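Local coordinates for putative isomerase (Streptomyces coelicolor A3, PDB 2OQH), which is a putative isomerase of the enolase superfamily and may act as a glucarate dehydratase in D-glucarate breakdown, at residues A[42-47]-A[105-110]; A[150-155]-A[182-187]. One frame throughout, in Å; residues are numbered along the deposited sequence.

Interaction 1: residues A[42-47]-A[105-110]; sequences SGVEGW and WDAMGK
Asp106 and Lys110, one turn apart on helix 105-110, grip the backbone of strand 45-47. The backbone N of Trp47 donates to Asp106 OD2 (2.9 Å, N-H...O angle 159°), which accepts with its anti lone pair, the one away from OD1. Asp106 has CG anti to its backbone N (chi1 -174°), which carries the carboxylate out beside the Trp47 side chain. Lys110 is extended beyond CG and reaches obliquely to the strand, where its NZ donates to Glu45 O at 3.0 Å. The same NZ forms a salt bridge with Asp106 OD2 at 3.3 Å, weak as a hydrogen bond. OD2 thus takes the amide firmly and the ammonium group only weakly.

The tight part is at buried Gly46, whose CA lies 4.2 Å from the CA of Ala107. A side chain at Gly46 would run into Ala107 N. The more open side is at Val44 and Lys110, both partly exposed. Here Val44 CG1 meets Ala107 O at 3.5 Å and Lys110 CB at 3.8 Å. Glu45 turns away from the helix and pairs with Arg39.

Asp106 OD1 accepts from the backbone N of Leu353. An alanine in place of Asp106 would probably leave the amides of Trp47 and Leu353 without their acceptor and Lys110 without its nearby carboxylate.

The contact lays helix 85-112 against edge strand 45-51, whose other side pairs with strand 31-40 through Gly46 and Val38. Glu45 O and Trp47 N are therefore turned to the helix.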
ATOM      1  N   SER A  42      20.528  13.353 -19.725  1.00 27.47           N
ATOM      2  CA  SER A  42      19.666  13.847 -20.793  1.00 27.14           C
ATOM      3  C   SER A  42      18.883  15.040 -20.250  1.00 26.50           C
ATOM      4  O   SER A  42      18.211  15.752 -20.997  1.00 26.31           O
ATOM      5  CB  SER A  42      18.676  12.773 -21.247  1.00 27.80           C
ATOM      6  OG  SER A  42      17.573  12.700 -20.354  1.00 28.92           O
ATOM      7  N   GLY A  43      18.987  15.259 -18.945  1.00 25.45           N
ATOM      8  CA  GLY A  43      18.258  16.347 -18.321  1.00 24.52           C
ATOM      9  C   GLY A  43      17.006  15.798 -17.655  1.00 24.16           C
ATOM     10  O   GLY A  43      16.390  16.461 -16.819  1.00 24.51           O
ATOM     11  N   VAL A  44      16.628  14.576 -18.021  1.00 23.24           N
ATOM     12  CA  VAL A  44      15.447  13.948 -17.442  1.00 21.63           C
ATOM     13  C   VAL A  44      15.686  13.548 -15.994  1.00 21.13           C
ATOM     14  O   VAL A  44      16.743  13.000 -15.661  1.00 21.33           O
ATOM     15  CB  VAL A  44      15.027  12.695 -18.235  1.00 21.41           C
ATOM     16  CG1 VAL A  44      14.072  11.839 -17.397  1.00 20.95           C
ATOM     17  CG2 VAL A  44      14.343  13.114 -19.525  1.00 20.03           C
ATOM     18  N   GLU A  45      14.693  13.817 -15.146  1.00 21.16           N
ATOM     19  CA  GLU A  45      14.760  13.495 -13.720  1.00 21.21           C
ATOM     20  C   GLU A  45      13.592  12.615 -13.294  1.00 21.28           C
ATOM     21  O   GLU A  45      12.467  12.808 -13.748  1.00 21.49           O
ATOM     22  CB  GLU A  45      14.736  14.772 -12.872  1.00 21.98           C
ATOM     23  CG  GLU A  45      15.954  15.668 -13.042  1.00 26.35           C
ATOM     24  CD  GLU A  45      15.930  16.898 -12.145  1.00 28.02           C
ATOM     25  OE1 GLU A  45      16.967  17.589 -12.084  1.00 30.75           O
ATOM     26  OE2 GLU A  45      14.891  17.183 -11.507  1.00 28.95           O
ATOM     27  N   GLY A  46      13.864  11.655 -12.416  1.00 20.60           N
ATOM     28  CA  GLY A  46      12.811  10.783 -11.927  1.00 19.26           C
ATOM     29  C   GLY A  46      12.691  10.907 -10.417  1.00 18.71           C
ATOM     30  O   GLY A  46      13.705  11.050  -9.727  1.00 18.48           O
ATOM     31  N   TRP A  47      11.466  10.853  -9.897  1.00 18.49           N
ATOM     32  CA  TRP A  47      11.246  10.970  -8.461  1.00 18.21           C
ATOM     33  C   TRP A  47      10.575   9.747  -7.867  1.00 18.98           C
ATOM     34  O   TRP A  47       9.738   9.107  -8.506  1.00 18.95           O
ATOM     35  CB  TRP A  47      10.389  12.196  -8.143  1.00 18.15           C
ATOM     36  CG  TRP A  47      11.066  13.484  -8.467  1.00 18.66           C
ATOM     37  CD1 TRP A  47      11.130  14.090  -9.682  1.00 18.04           C
ATOM     38  CD2 TRP A  47      11.829  14.300  -7.567  1.00 18.84           C
ATOM     39  NE1 TRP A  47      11.884  15.237  -9.600  1.00 19.91           N
ATOM     40  CE2 TRP A  47      12.324  15.390  -8.310  1.00 19.83           C
ATOM     41  CE3 TRP A  47      12.138  14.214  -6.201  1.00 19.30           C
ATOM     42  CZ2 TRP A  47      13.121  16.393  -7.735  1.00 20.47           C
ATOM     43  CZ3 TRP A  47      12.935  15.214  -5.623  1.00 20.11           C
ATOM     44  CH2 TRP A  47      13.413  16.287  -6.394  1.00 20.41           C
ATOM     45  N   TRP A 105      11.341   4.395 -13.141  1.00 15.48           N
ATOM     46  CA  TRP A 105      10.157   4.274 -13.982  1.00 15.32           C
ATOM     47  C   TRP A 105       9.678   5.666 -14.386  1.00 15.86           C
ATOM     48  O   TRP A 105       9.277   5.896 -15.522  1.00 15.07           O
ATOM     49  CB  TRP A 105       9.033   3.548 -13.236  1.00 16.50           C
ATOM     50  CG  TRP A 105       9.109   2.048 -13.339  1.00 16.64           C
ATOM     51  CD1 TRP A 105       9.632   1.183 -12.421  1.00 17.52           C
ATOM     52  CD2 TRP A 105       8.644   1.245 -14.428  1.00 17.42           C
ATOM     53  NE1 TRP A 105       9.516  -0.112 -12.872  1.00 16.02           N
ATOM     54  CE2 TRP A 105       8.914  -0.102 -14.102  1.00 17.90           C
ATOM     55  CE3 TRP A 105       8.023   1.533 -15.656  1.00 18.55           C
ATOM     56  CZ2 TRP A 105       8.586  -1.161 -14.959  1.00 16.96           C
ATOM     57  CZ3 TRP A 105       7.698   0.480 -16.510  1.00 19.12           C
ATOM     58  CH2 TRP A 105       7.980  -0.850 -16.154  1.00 19.51           C
ATOM     59  N   ASP A 106       9.707   6.588 -13.432  1.00 16.15           N
ATOM     60  CA  ASP A 106       9.289   7.958 -13.690  1.00 17.11           C
ATOM     61  C   ASP A 106      10.199   8.537 -14.780  1.00 17.09           C
ATOM     62  O   ASP A 106       9.719   9.145 -15.736  1.00 18.52           O
ATOM     63  CB  ASP A 106       9.385   8.767 -12.394  1.00 17.62           C
ATOM     64  CG  ASP A 106       8.829  10.176 -12.529  1.00 18.40           C
ATOM     65  OD1 ASP A 106       7.788  10.360 -13.206  1.00 18.40           O
ATOM     66  OD2 ASP A 106       9.429  11.095 -11.928  1.00 18.62           O
ATOM     67  N   ALA A 107      11.503   8.323 -14.641  1.00 16.65           N
ATOM     68  CA  ALA A 107      12.477   8.808 -15.618  1.00 16.86           C
ATOM     69  C   ALA A 107      12.252   8.156 -16.988  1.00 18.15           C
ATOM     70  O   ALA A 107      12.402   8.805 -18.022  1.00 18.73           O
ATOM     71  CB  ALA A 107      13.896   8.526 -15.128  1.00 14.95           C
HETATM   72  N   MSE A 108      11.899   6.872 -16.987  1.00 17.11           N
HETATM   73  CA  MSE A 108      11.644   6.133 -18.221  1.00 17.92           C
HETATM   74  C   MSE A 108      10.443   6.703 -18.969  1.00 16.34           C
HETATM   75  O   MSE A 108      10.463   6.835 -20.195  1.00 16.89           O
HETATM   76  CB  MSE A 108      11.391   4.649 -17.912  1.00 19.08           C
HETATM   77  CG  MSE A 108      12.651   3.816 -17.658  1.00 23.83           C
HETATM   78 SE   MSE A 108      12.186   2.007 -17.068  1.00 30.04          SE
HETATM   79  CE  MSE A 108      12.822   2.135 -15.265  1.00 29.33           C
ATOM     80  N   GLY A 109       9.390   7.020 -18.227  1.00 17.39           N
ATOM     81  CA  GLY A 109       8.199   7.576 -18.843  1.00 18.63           C
ATOM     82  C   GLY A 109       8.504   8.934 -19.444  1.00 19.79           C
ATOM     83  O   GLY A 109       8.031   9.271 -20.528  1.00 21.11           O
ATOM     84  N   LYS A 110       9.303   9.719 -18.736  1.00 20.53           N
ATOM     85  CA  LYS A 110       9.679  11.043 -19.210  1.00 21.24           C
ATOM     86  C   LYS A 110      10.579  10.911 -20.431  1.00 22.26           C
ATOM     87  O   LYS A 110      10.405  11.629 -21.413  1.00 23.08           O
ATOM     88  CB  LYS A 110      10.384  11.818 -18.091  1.00 20.52           C
ATOM     89  CG  LYS A 110       9.454  12.139 -16.934  1.00 19.68           C
ATOM     90  CD  LYS A 110      10.145  12.877 -15.803  1.00 20.43           C
ATOM     91  CE  LYS A 110       9.130  13.229 -14.725  1.00 23.19           C
ATOM     92  NZ  LYS A 110       9.729  13.962 -13.574  1.00 24.65           N
TER

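Interaction 2: residues A[150-155]-A[182-187]; sequences AMAEHA and LRAVRE
Ala152 packs its methyl group against the backbone and side chain of Ala184. Two small residues meet here, and this lets the helices come close. Their segment axes approach to 8.1 Å and run at 39° to one another. The CA atoms of Ala152 and Val185 are 4.4 Å apart.

The apolar side-chain contacts form two pairs. Ala152 CB touches Ala184 CB at 4.0 Å. Ala155 CB, one turn further along, meets Val185 CG1, also at 4.0 Å. With CG1 anti to its backbone N (chi1 175°), Val185 sends CG1 to Ala155 CB and CG2 toward Ala152 CA. The valine therefore spreads its two methyls over neighbouring parts of the facing helix.

The remaining contacts are between side chain and backbone. Val185 CG2 rests 4.1 Å from Ala152 CA. Ala152 CB sits 3.7 Å from Ala184 O and 4.0 Å from Val185 N.

Helices 147-162 and 175-188 flank strand 166-170 in a beta-alpha-beta-alpha run of the TIM barrel. Met151 and Leu182 both pack on Leu169 of that strand, and Val185 packs on Leu194 of strand 193-197.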
ATOM      1  N   ALA A 150     -21.072   3.571  18.826  1.00 19.89           N
ATOM      2  CA  ALA A 150     -20.248   4.736  18.543  1.00 20.80           C
ATOM      3  C   ALA A 150     -19.507   4.573  17.222  1.00 20.60           C
ATOM      4  O   ALA A 150     -19.481   5.489  16.399  1.00 19.78           O
ATOM      5  CB  ALA A 150     -19.251   4.953  19.682  1.00 19.68           C
HETATM    6  N   MSE A 151     -18.909   3.401  17.028  1.00 20.71           N
HETATM    7  CA  MSE A 151     -18.160   3.108  15.812  1.00 20.42           C
HETATM    8  C   MSE A 151     -19.084   3.053  14.600  1.00 19.98           C
HETATM    9  O   MSE A 151     -18.739   3.559  13.539  1.00 20.42           O
HETATM   10  CB  MSE A 151     -17.413   1.777  15.960  1.00 22.18           C
HETATM   11  CG  MSE A 151     -16.358   1.750  17.064  1.00 25.16           C
HETATM   12 SE   MSE A 151     -14.802   2.863  16.686  1.00 32.16          SE
HETATM   13  CE  MSE A 151     -13.884   1.651  15.475  1.00 31.50           C
ATOM     14  N   ALA A 152     -20.257   2.446  14.762  1.00 19.60           N
ATOM     15  CA  ALA A 152     -21.221   2.335  13.672  1.00 20.36           C
ATOM     16  C   ALA A 152     -21.652   3.720  13.189  1.00 20.73           C
ATOM     17  O   ALA A 152     -21.764   3.962  11.987  1.00 21.53           O
ATOM     18  CB  ALA A 152     -22.430   1.534  14.130  1.00 19.75           C
ATOM     19  N   GLU A 153     -21.904   4.626  14.132  1.00 21.49           N
ATOM     20  CA  GLU A 153     -22.295   5.992  13.790  1.00 21.09           C
ATOM     21  C   GLU A 153     -21.161   6.663  13.024  1.00 19.78           C
ATOM     22  O   GLU A 153     -21.387   7.307  12.003  1.00 19.33           O
ATOM     23  CB  GLU A 153     -22.598   6.794  15.055  1.00 22.53           C
ATOM     24  CG  GLU A 153     -24.030   6.673  15.538  1.00 27.42           C
ATOM     25  CD  GLU A 153     -24.214   7.247  16.928  1.00 29.95           C
ATOM     26  OE1 GLU A 153     -23.735   8.376  17.186  1.00 32.25           O
ATOM     27  OE2 GLU A 153     -24.840   6.564  17.764  1.00 31.96           O
ATOM     28  N   HIS A 154     -19.939   6.509  13.526  1.00 20.44           N
ATOM     29  CA  HIS A 154     -18.781   7.101  12.870  1.00 21.34           C
ATOM     30  C   HIS A 154     -18.605   6.517  11.476  1.00 21.11           C
ATOM     31  O   HIS A 154     -18.292   7.233  10.530  1.00 22.48           O
ATOM     32  CB  HIS A 154     -17.509   6.843  13.675  1.00 22.29           C
ATOM     33  CG  HIS A 154     -16.290   7.463  13.071  1.00 24.21           C
ATOM     34  ND1 HIS A 154     -16.125   8.827  12.969  1.00 24.71           N
ATOM     35  CD2 HIS A 154     -15.189   6.907  12.514  1.00 24.61           C
ATOM     36  CE1 HIS A 154     -14.972   9.085  12.374  1.00 25.22           C
ATOM     37  NE2 HIS A 154     -14.386   7.936  12.089  1.00 25.06           N
ATOM     38  N   ALA A 155     -18.808   5.208  11.360  1.00 20.36           N
ATOM     39  CA  ALA A 155     -18.679   4.520  10.087  1.00 19.23           C
ATOM     40  C   ALA A 155     -19.659   5.119   9.086  1.00 18.42           C
ATOM     41  O   ALA A 155     -19.284   5.468   7.964  1.00 18.28           O
ATOM     42  CB  ALA A 155     -18.951   3.021  10.269  1.00 19.59           C
ATOM     43  N   LEU A 182     -17.947  -4.901  14.507  1.00 16.42           N
ATOM     44  CA  LEU A 182     -18.289  -5.285  13.144  1.00 16.27           C
ATOM     45  C   LEU A 182     -19.780  -5.565  12.967  1.00 15.53           C
ATOM     46  O   LEU A 182     -20.362  -5.217  11.941  1.00 16.62           O
ATOM     47  CB  LEU A 182     -17.452  -6.499  12.721  1.00 15.60           C
ATOM     48  CG  LEU A 182     -15.948  -6.214  12.645  1.00 16.50           C
ATOM     49  CD1 LEU A 182     -15.170  -7.514  12.505  1.00 17.31           C
ATOM     50  CD2 LEU A 182     -15.668  -5.273  11.475  1.00 14.28           C
ATOM     51  N   ARG A 183     -20.402  -6.185  13.965  1.00 16.40           N
ATOM     52  CA  ARG A 183     -21.831  -6.486  13.890  1.00 17.94           C
ATOM     53  C   ARG A 183     -22.622  -5.186  13.794  1.00 18.60           C
ATOM     54  O   ARG A 183     -23.543  -5.068  12.988  1.00 19.09           O
ATOM     55  CB  ARG A 183     -22.286  -7.272  15.126  1.00 18.68           C
ATOM     56  CG  ARG A 183     -21.875  -8.727  15.114  1.00 21.00           C
ATOM     57  CD  ARG A 183     -22.101  -9.383  16.462  1.00 24.21           C
ATOM     58  NE  ARG A 183     -21.833 -10.817  16.402  1.00 27.10           N
ATOM     59  CZ  ARG A 183     -21.665 -11.593  17.466  1.00 29.19           C
ATOM     60  NH1 ARG A 183     -21.735 -11.075  18.690  1.00 31.48           N
ATOM     61  NH2 ARG A 183     -21.417 -12.890  17.308  1.00 29.72           N
ATOM     62  N   ALA A 184     -22.244  -4.215  14.622  1.00 19.61           N
ATOM     63  CA  ALA A 184     -22.902  -2.912  14.650  1.00 19.71           C
ATOM     64  C   ALA A 184     -22.701  -2.189  13.322  1.00 19.54           C
ATOM     65  O   ALA A 184     -23.651  -1.666  12.737  1.00 19.69           O
ATOM     66  CB  ALA A 184     -22.344  -2.075  15.787  1.00 19.53           C
ATOM     67  N   VAL A 185     -21.462  -2.165  12.843  1.00 18.86           N
ATOM     68  CA  VAL A 185     -21.178  -1.502  11.585  1.00 18.26           C
ATOM     69  C   VAL A 185     -21.966  -2.128  10.442  1.00 17.71           C
ATOM     70  O   VAL A 185     -22.569  -1.416   9.643  1.00 17.42           O
ATOM     71  CB  VAL A 185     -19.670  -1.541  11.255  1.00 18.77           C
ATOM     72  CG1 VAL A 185     -19.413  -0.944   9.874  1.00 19.42           C
ATOM     73  CG2 VAL A 185     -18.909  -0.760  12.301  1.00 18.49           C
ATOM     74  N   ARG A 186     -21.969  -3.457  10.371  1.00 17.97           N
ATOM     75  CA  ARG A 186     -22.694  -4.159   9.315  1.00 19.01           C
ATOM     76  C   ARG A 186     -24.194  -3.880   9.376  1.00 18.71           C
ATOM     77  O   ARG A 186     -24.837  -3.687   8.343  1.00 18.59           O
ATOM     78  CB  ARG A 186     -22.463  -5.674   9.408  1.00 18.59           C
ATOM     79  CG  ARG A 186     -23.371  -6.493   8.490  1.00 19.85           C
ATOM     80  CD  ARG A 186     -23.192  -6.088   7.034  1.00 20.67           C
ATOM     81  NE  ARG A 186     -21.986  -6.657   6.444  1.00 21.44           N
ATOM     82  CZ  ARG A 186     -21.357  -6.146   5.388  1.00 21.05           C
ATOM     83  NH1 ARG A 186     -21.816  -5.041   4.809  1.00 20.59           N
ATOM     84  NH2 ARG A 186     -20.284  -6.754   4.896  1.00 21.27           N
ATOM     85  N   GLU A 187     -24.752  -3.872  10.584  1.00 19.57           N
ATOM     86  CA  GLU A 187     -26.182  -3.617  10.735  1.00 22.00           C
ATOM     87  C   GLU A 187     -26.506  -2.207  10.242  1.00 20.97           C
ATOM     88  O   GLU A 187     -27.560  -1.982   9.648  1.00 22.05           O
ATOM     89  CB  GLU A 187     -26.613  -3.770  12.196  1.00 23.77           C
ATOM     90  CG  GLU A 187     -28.106  -4.064  12.376  1.00 29.10           C
ATOM     91  CD  GLU A 187     -28.517  -4.153  13.840  1.00 32.40           C
ATOM     92  OE1 GLU A 187     -28.692  -3.086  14.474  1.00 33.45           O
ATOM     93  OE2 GLU A 187     -28.651  -5.289  14.362  1.00 33.81           O
TER

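Interaction 1 and interaction 2 belong to the two parts of an enolase-superfamily chain. Residues 42-47 and 105-110 lie in the N-terminal domain, and residues 150-155 and 182-187 lie in the barrel domain. Their centres are 46 Å apart, to either side of the middle of the molecule, and their nearest atoms are about 32 Å apart. Interaction 1 is complete in the sequence before residue 150 is reached. As in relatives, the active site probably lies at the C-terminal ends of the barrel strands, beneath the N-terminal domain. Interaction 2 is on the outer helix layer of the barrel and interaction 1 is within the capping domain. Both are structural packing.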